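Local coordinates for universal stress protein A-like protein (Arabidopsis thaliana, PDB 2GM3) that binds adenosine monophosphate in the nucleotide pocket of a universal stress protein fold, its wider cellular role being unsettled, at residues I25-A30 with I161-E167; A105-T109 with E119-V123. All coordinates share one frame; numbering follows the deposited sequence.

Contact 1: residues I25-A30 with I161-E167; sequences ISCKRA and IKRNADE. With AMP (adenosine monophosphate), chain G.
Glu167 OE1 is gripped from two directions: Arg29 NE reaches its syn lone pair at 2.7 Å in an almost straight bond, and the Asn164 backbone N takes the anti lone pair. Arg29 NH2 adds a second bond to the salt bridge at 3.0 Å from Glu167 OE2, so the guanidinium meets the carboxylate side-on, with the two planes turned 31° apart. Bends at chi2 and chi3 (60° and 47°) fold the arginine back for this. Asn164 ND2 sits over the rim of one guanidinium face, packing rather than bonding, since both groups are donors. A water ties Glu167 OE2 to Ile25 O, and Ile25 CG2 packs 3.4 Å from Glu167 OE2. An alanine in place of Arg29 would probably leave the Glu167 carboxylate without its charged mate and let the chain after the last strand shift.

Small Ser26 lets the aliphatic part of Arg163 lie close, CG 3.6 Å from Ser26 CA, while the Arg163 guanidinium is held by Asp175 and Asp174 O. Ala30 likewise leaves space for Ile161 CD1. Ser26 OG, also hydrogen-bonded to Asp175, accepts a 2.7 Å hydrogen bond from AMP O3', placing this helix start at the ribose side of the universal stress protein nucleotide site.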
loop_
_atom_site.group_PDB
_atom_site.type_symbol
_atom_site.label_atom_id
_atom_site.label_comp_id
_atom_site.label_asym_id
_atom_site.label_seq_id
_atom_site.Cartn_x
_atom_site.Cartn_y
_atom_site.Cartn_z
ATOM N N ILE A 25 2.968 3.805 17.287
ATOM C CA ILE A 25 4.069 4.271 16.462
ATOM C C ILE A 25 3.853 3.916 14.989
ATOM O O ILE A 25 4.097 4.732 14.107
ATOM C CB ILE A 25 5.414 3.728 16.929
ATOM C CG1 ILE A 25 5.647 4.016 18.414
ATOM C CG2 ILE A 25 6.520 4.382 16.150
ATOM C CD1 ILE A 25 6.696 3.121 19.011
ATOM N N SER A 26 3.321 2.728 14.730
ATOM C CA SER A 26 3.244 2.271 13.368
ATOM C C SER A 26 2.173 3.009 12.550
ATOM O O SER A 26 2.397 3.401 11.393
ATOM C CB SER A 26 3.101 0.744 13.307
ATOM O OG SER A 26 1.839 0.336 13.770
ATOM N N CYS A 27 1.010 3.220 13.138
ATOM C CA CYS A 27 -0.056 3.849 12.381
ATOM C C CYS A 27 0.224 5.333 12.286
ATOM O O CYS A 27 -0.187 5.966 11.341
ATOM C CB CYS A 27 -1.434 3.566 12.971
ATOM S SG CYS A 27 -1.889 4.637 14.379
ATOM N N LYS A 28 0.963 5.875 13.229
ATOM C CA LYS A 28 1.335 7.255 13.198
ATOM C C LYS A 28 2.320 7.472 12.056
ATOM O O LYS A 28 2.171 8.408 11.240
ATOM C CB LYS A 28 1.982 7.655 14.527
ATOM C CG LYS A 28 1.997 9.162 14.770
ATOM C CD LYS A 28 2.684 9.548 16.104
ATOM C CE LYS A 28 3.186 10.979 16.034
ATOM N NZ LYS A 28 3.622 11.503 17.378
ATOM N N ARG A 29 3.339 6.618 12.014
ATOM C CA ARG A 29 4.298 6.640 10.941
ATOM C C ARG A 29 3.585 6.462 9.605
ATOM O O ARG A 29 3.831 7.214 8.649
ATOM C CB ARG A 29 5.371 5.556 11.141
ATOM C CG ARG A 29 6.270 5.395 9.938
ATOM C CD ARG A 29 7.004 6.725 9.650
ATOM N NE ARG A 29 7.548 7.260 10.882
ATOM C CZ ARG A 29 7.529 8.535 11.221
ATOM N NH1 ARG A 29 7.009 9.447 10.397
ATOM N NH2 ARG A 29 8.030 8.894 12.390
ATOM N N ALA A 30 2.673 5.491 9.569
ATOM C CA ALA A 30 1.892 5.216 8.373
ATOM C C ALA A 30 1.115 6.445 7.874
ATOM O O ALA A 30 1.126 6.754 6.686
ATOM C CB ALA A 30 0.947 4.091 8.642
ATOM N N ILE A 161 3.082 0.309 5.642
ATOM C CA ILE A 161 4.216 1.141 5.999
ATOM C C ILE A 161 4.746 0.692 7.328
ATOM O O ILE A 161 3.993 0.616 8.282
ATOM C CB ILE A 161 3.794 2.646 6.078
ATOM C CG1 ILE A 161 3.203 3.092 4.729
ATOM C CG2 ILE A 161 4.989 3.554 6.492
ATOM C CD1 ILE A 161 2.075 3.990 4.823
ATOM N N LYS A 162 6.039 0.377 7.367
ATOM C CA LYS A 162 6.745 -0.056 8.555
ATOM C C LYS A 162 7.395 1.139 9.184
ATOM O O LYS A 162 7.552 2.157 8.538
ATOM C CB LYS A 162 7.834 -1.069 8.233
ATOM C CG LYS A 162 7.288 -2.439 7.857
ATOM C CD LYS A 162 8.380 -3.270 7.156
ATOM C CE LYS A 162 7.803 -4.503 6.453
ATOM N NZ LYS A 162 8.530 -4.758 5.119
ATOM N N ARG A 163 7.781 1.019 10.448
ATOM C CA ARG A 163 8.324 2.122 11.215
ATOM C C ARG A 163 9.759 2.354 10.825
ATOM O O ARG A 163 10.411 1.457 10.300
ATOM C CB ARG A 163 8.234 1.808 12.713
ATOM C CG ARG A 163 6.765 1.753 13.211
ATOM C CD ARG A 163 6.620 1.082 14.545
ATOM N NE ARG A 163 7.171 -0.250 14.491
ATOM C CZ ARG A 163 6.992 -1.145 15.437
ATOM N NH1 ARG A 163 6.263 -0.828 16.511
ATOM N NH2 ARG A 163 7.552 -2.341 15.315
ATOM N N ASN A 164 10.259 3.560 11.071
ATOM C CA ASN A 164 11.679 3.835 10.917
ATOM C C ASN A 164 12.446 3.020 11.937
ATOM O O ASN A 164 11.943 2.720 13.010
ATOM C CB ASN A 164 11.975 5.337 11.110
ATOM C CG ASN A 164 11.230 6.229 10.094
ATOM O OD1 ASN A 164 10.898 5.788 8.983
ATOM N ND2 ASN A 164 10.968 7.478 10.472
ATOM N N ALA A 165 13.678 2.665 11.603
ATOM C CA ALA A 165 14.542 1.947 12.521
ATOM C C ALA A 165 14.645 2.668 13.867
ATOM O O ALA A 165 14.681 2.029 14.930
ATOM C CB ALA A 165 15.943 1.777 11.914
ATOM N N ASP A 166 14.700 3.997 13.825
ATOM C CA ASP A 166 15.018 4.762 15.035
ATOM C C ASP A 166 13.806 4.988 15.937
ATOM O O ASP A 166 13.929 5.590 17.004
ATOM C CB ASP A 166 15.739 6.089 14.715
ATOM C CG ASP A 166 14.838 7.095 13.989
ATOM O OD1 ASP A 166 15.329 8.198 13.637
ATOM O OD2 ASP A 166 13.643 6.786 13.784
ATOM N N GLU A 167 12.643 4.511 15.518
ATOM C CA GLU A 167 11.450 4.595 16.357
ATOM C C GLU A 167 10.865 3.215 16.639
ATOM O O GLU A 167 9.820 3.098 17.250
ATOM C CB GLU A 167 10.394 5.491 15.716
ATOM C CG GLU A 167 9.836 4.890 14.465
ATOM C CD GLU A 167 8.868 5.776 13.743
ATOM O OE1 GLU A 167 8.686 5.512 12.533
ATOM O OE2 GLU A 167 8.309 6.720 14.372
HETATM P P AMP G . 0.428 -5.198 12.610
HETATM O O1P AMP G . -0.482 -5.686 13.589
HETATM O O2P AMP G . 1.730 -4.736 13.151
HETATM O O3P AMP G . 0.610 -5.988 11.406
HETATM O "O5'" AMP G . -0.174 -3.854 12.003
HETATM C "C5'" AMP G . -0.343 -2.721 12.826
HETATM C "C4'" AMP G . -1.319 -1.834 12.101
HETATM O "O4'" AMP G . -2.659 -2.431 12.044
HETATM C "C3'" AMP G . -1.510 -0.505 12.776
HETATM O "O3'" AMP G . -0.427 0.371 12.347
HETATM C "C2'" AMP G . -2.840 -0.067 12.182
HETATM O "O2'" AMP G . -2.599 0.525 10.905
HETATM C "C1'" AMP G . -3.608 -1.376 12.031
HETATM N N9 AMP G . -4.365 -1.621 13.274
HETATM C C8 AMP G . -4.012 -2.393 14.329
HETATM N N7 AMP G . -4.983 -2.342 15.257
HETATM C C5 AMP G . -5.969 -1.574 14.778
HETATM C C6 AMP G . -7.221 -1.161 15.244
HETATM N N6 AMP G . -7.702 -1.520 16.420
HETATM N N1 AMP G . -7.951 -0.362 14.475
HETATM C C2 AMP G . -7.545 0.059 13.294
HETATM N N3 AMP G . -6.371 -0.307 12.802
HETATM C C4 AMP G . -5.571 -1.120 13.519
HETATM O O HOH W 1 5.459 6.967 14.485
#

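Contact 2: residues A105-T109 with E119-V123; sequences AWIKT and EVKRV
Trp106 lays the NE1 side of its indole against the end of Glu119, and the two side chains run past each other in opposite directions. Trp106 NE1 donates to Glu119 OE2 at 2.6 Å; the oxygen sits close to the ring plane, but the bond is bent to 145° and arrives nearly along the C-O axis. Ring and carboxylate planes stand 68° apart. With chi1 at 71°, the indole leaves the strand between the backbone N and the carbonyl carbon, which brings its N-H to the acid. Tryptophan suits the place because the same ring that supplies this donor also offers carbon to the helix: Trp106 CZ2 packs 3.8 Å from Val123 CG2.

Glu119 is buried, and its charge is answered within its own helix by Arg122, whose NH1 forms a salt bridge with the carboxylate, though its hydrogen bond to Glu119 OE1 is weak. A bend at chi3 turns the arginine back towards its neighbour three residues earlier, and Val123 CG2 lies over the rim of one face of its guanidinium. Lys108 crosses the glutamate at about a right angle, its CG 3.4 Å from Glu119 OE2. Its ammonium is farther off, NZ lying 4.2 Å from Glu119 OE1, and it is also 3.8 Å from Arg122 NH1, so the carboxylate probably eases the meeting of two positive groups. The long methylene chain thus does the packing while the charge stays at the margin.

Trp106 also touches Leu51 and Val123 touches Leu49. These side chains bridge helix 112-123 to strand 102-109, outermost in this chain's sheet, and to its neighbour 46-54, within the alpha/beta/alpha sandwich of universal stress proteins.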
loop_
_atom_site.group_PDB
_atom_site.type_symbol
_atom_site.label_atom_id
_atom_site.label_comp_id
_atom_site.label_asym_id
_atom_site.label_seq_id
_atom_site.Cartn_x
_atom_site.Cartn_y
_atom_site.Cartn_z
ATOM N N ALA A 105 -13.638 10.493 10.225
ATOM C CA ALA A 105 -13.086 9.561 11.196
ATOM C C ALA A 105 -14.207 8.937 11.982
ATOM O O ALA A 105 -15.140 9.619 12.385
ATOM C CB ALA A 105 -12.111 10.269 12.123
ATOM N N TRP A 106 -14.113 7.626 12.190
ATOM C CA TRP A 106 -15.120 6.943 12.989
ATOM C C TRP A 106 -14.571 5.674 13.609
ATOM O O TRP A 106 -13.443 5.222 13.296
ATOM C CB TRP A 106 -16.348 6.647 12.155
ATOM C CG TRP A 106 -16.111 5.603 11.175
ATOM C CD1 TRP A 106 -16.449 4.299 11.286
ATOM C CD2 TRP A 106 -15.453 5.746 9.916
ATOM N NE1 TRP A 106 -16.038 3.617 10.192
ATOM C CE2 TRP A 106 -15.435 4.479 9.319
ATOM C CE3 TRP A 106 -14.891 6.831 9.229
ATOM C CZ2 TRP A 106 -14.874 4.244 8.043
ATOM C CZ3 TRP A 106 -14.345 6.605 7.956
ATOM C CH2 TRP A 106 -14.329 5.314 7.386
ATOM N N ILE A 107 -15.398 5.103 14.480
ATOM C CA ILE A 107 -15.055 3.925 15.234
ATOM C C ILE A 107 -16.035 2.818 14.893
ATOM O O ILE A 107 -17.227 3.064 14.763
ATOM C CB ILE A 107 -15.112 4.249 16.736
ATOM C CG1 ILE A 107 -13.996 5.261 17.060
ATOM C CG2 ILE A 107 -14.988 2.953 17.565
ATOM C CD1 ILE A 107 -13.969 5.841 18.467
ATOM N N LYS A 108 -15.505 1.613 14.701
ATOM C CA LYS A 108 -16.299 0.407 14.608
ATOM C C LYS A 108 -15.845 -0.545 15.700
ATOM O O LYS A 108 -14.737 -0.411 16.220
ATOM C CB LYS A 108 -16.126 -0.209 13.223
ATOM C CG LYS A 108 -16.811 0.577 12.108
ATOM C CD LYS A 108 -18.330 0.391 12.132
ATOM C CE LYS A 108 -19.003 1.252 11.087
ATOM N NZ LYS A 108 -20.500 1.253 11.260
ATOM N N THR A 109 -16.681 -1.498 16.062
ATOM C CA THR A 109 -16.345 -2.440 17.116
ATOM C C THR A 109 -16.134 -3.850 16.546
ATOM O O THR A 109 -16.763 -4.231 15.554
ATOM C CB THR A 109 -17.463 -2.414 18.219
ATOM O OG1 THR A 109 -17.609 -1.077 18.718
ATOM C CG2 THR A 109 -17.154 -3.350 19.403
ATOM N N GLU A 119 -15.050 -2.876 6.596
ATOM C CA GLU A 119 -15.189 -1.452 6.353
ATOM C C GLU A 119 -14.707 -1.074 4.959
ATOM O O GLU A 119 -15.355 -0.262 4.265
ATOM C CB GLU A 119 -14.522 -0.647 7.458
ATOM C CG GLU A 119 -15.298 -0.730 8.784
ATOM C CD GLU A 119 -16.550 0.142 8.772
ATOM O OE1 GLU A 119 -17.680 -0.404 8.621
ATOM O OE2 GLU A 119 -16.408 1.381 8.869
ATOM N N VAL A 120 -13.631 -1.721 4.513
ATOM C CA VAL A 120 -13.181 -1.557 3.129
ATOM C C VAL A 120 -14.281 -1.856 2.142
ATOM O O VAL A 120 -14.518 -1.061 1.236
ATOM C CB VAL A 120 -11.909 -2.383 2.826
ATOM C CG1 VAL A 120 -11.672 -2.464 1.316
ATOM C CG2 VAL A 120 -10.702 -1.784 3.581
ATOM N N LYS A 121 -14.969 -2.977 2.310
ATOM C CA LYS A 121 -16.039 -3.273 1.373
ATOM C C LYS A 121 -17.327 -2.457 1.525
ATOM O O LYS A 121 -18.116 -2.387 0.591
ATOM C CB LYS A 121 -16.292 -4.780 1.162
ATOM C CG LYS A 121 -16.297 -5.685 2.386
ATOM C CD LYS A 121 -15.613 -7.032 2.011
ATOM C CE LYS A 121 -16.297 -8.227 2.656
ATOM N NZ LYS A 121 -17.657 -8.430 2.052
ATOM N N ARG A 122 -17.492 -1.777 2.662
ATOM C CA ARG A 122 -18.675 -0.941 2.923
ATOM C C ARG A 122 -18.415 0.460 2.376
ATOM O O ARG A 122 -19.235 1.021 1.667
ATOM C CB ARG A 122 -18.933 -0.878 4.442
ATOM C CG ARG A 122 -20.297 -0.350 4.928
ATOM C CD ARG A 122 -20.210 0.211 6.368
ATOM N NE ARG A 122 -20.108 1.651 6.266
ATOM C CZ ARG A 122 -19.372 2.455 7.011
ATOM N NH1 ARG A 122 -18.628 2.025 8.004
ATOM N NH2 ARG A 122 -19.391 3.735 6.740
ATOM N N VAL A 123 -17.248 1.004 2.703
ATOM C CA VAL A 123 -16.918 2.394 2.436
ATOM C C VAL A 123 -16.332 2.527 1.051
ATOM O O VAL A 123 -16.479 3.557 0.400
ATOM C CB VAL A 123 -15.911 2.890 3.491
ATOM C CG1 VAL A 123 -15.295 4.230 3.108
ATOM C CG2 VAL A 123 -16.587 2.980 4.847
#

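Both contacts join a helix to an outermost strand, within this chain, of the same five-stranded parallel sheet, whose order is 102-109, 46-54, 6-11, 127-132, 158-162; contact 1 does so also through the chain that follows its strand. Contact 2 lies at the first of these strands and contact 1 at the last, on opposite sides of the chain's centre; their centres are 23 Å apart and their nearest atoms about 12 Å. Along the chain contact 2 is local, nested inside the long loop that contact 1 closes. Contact 1 touches AMP directly, whereas in contact 2 the Lys108 side chain is about 8 Å from AMP at the nearest atoms. Together they tie helices to both margins of the AMP-binding domain.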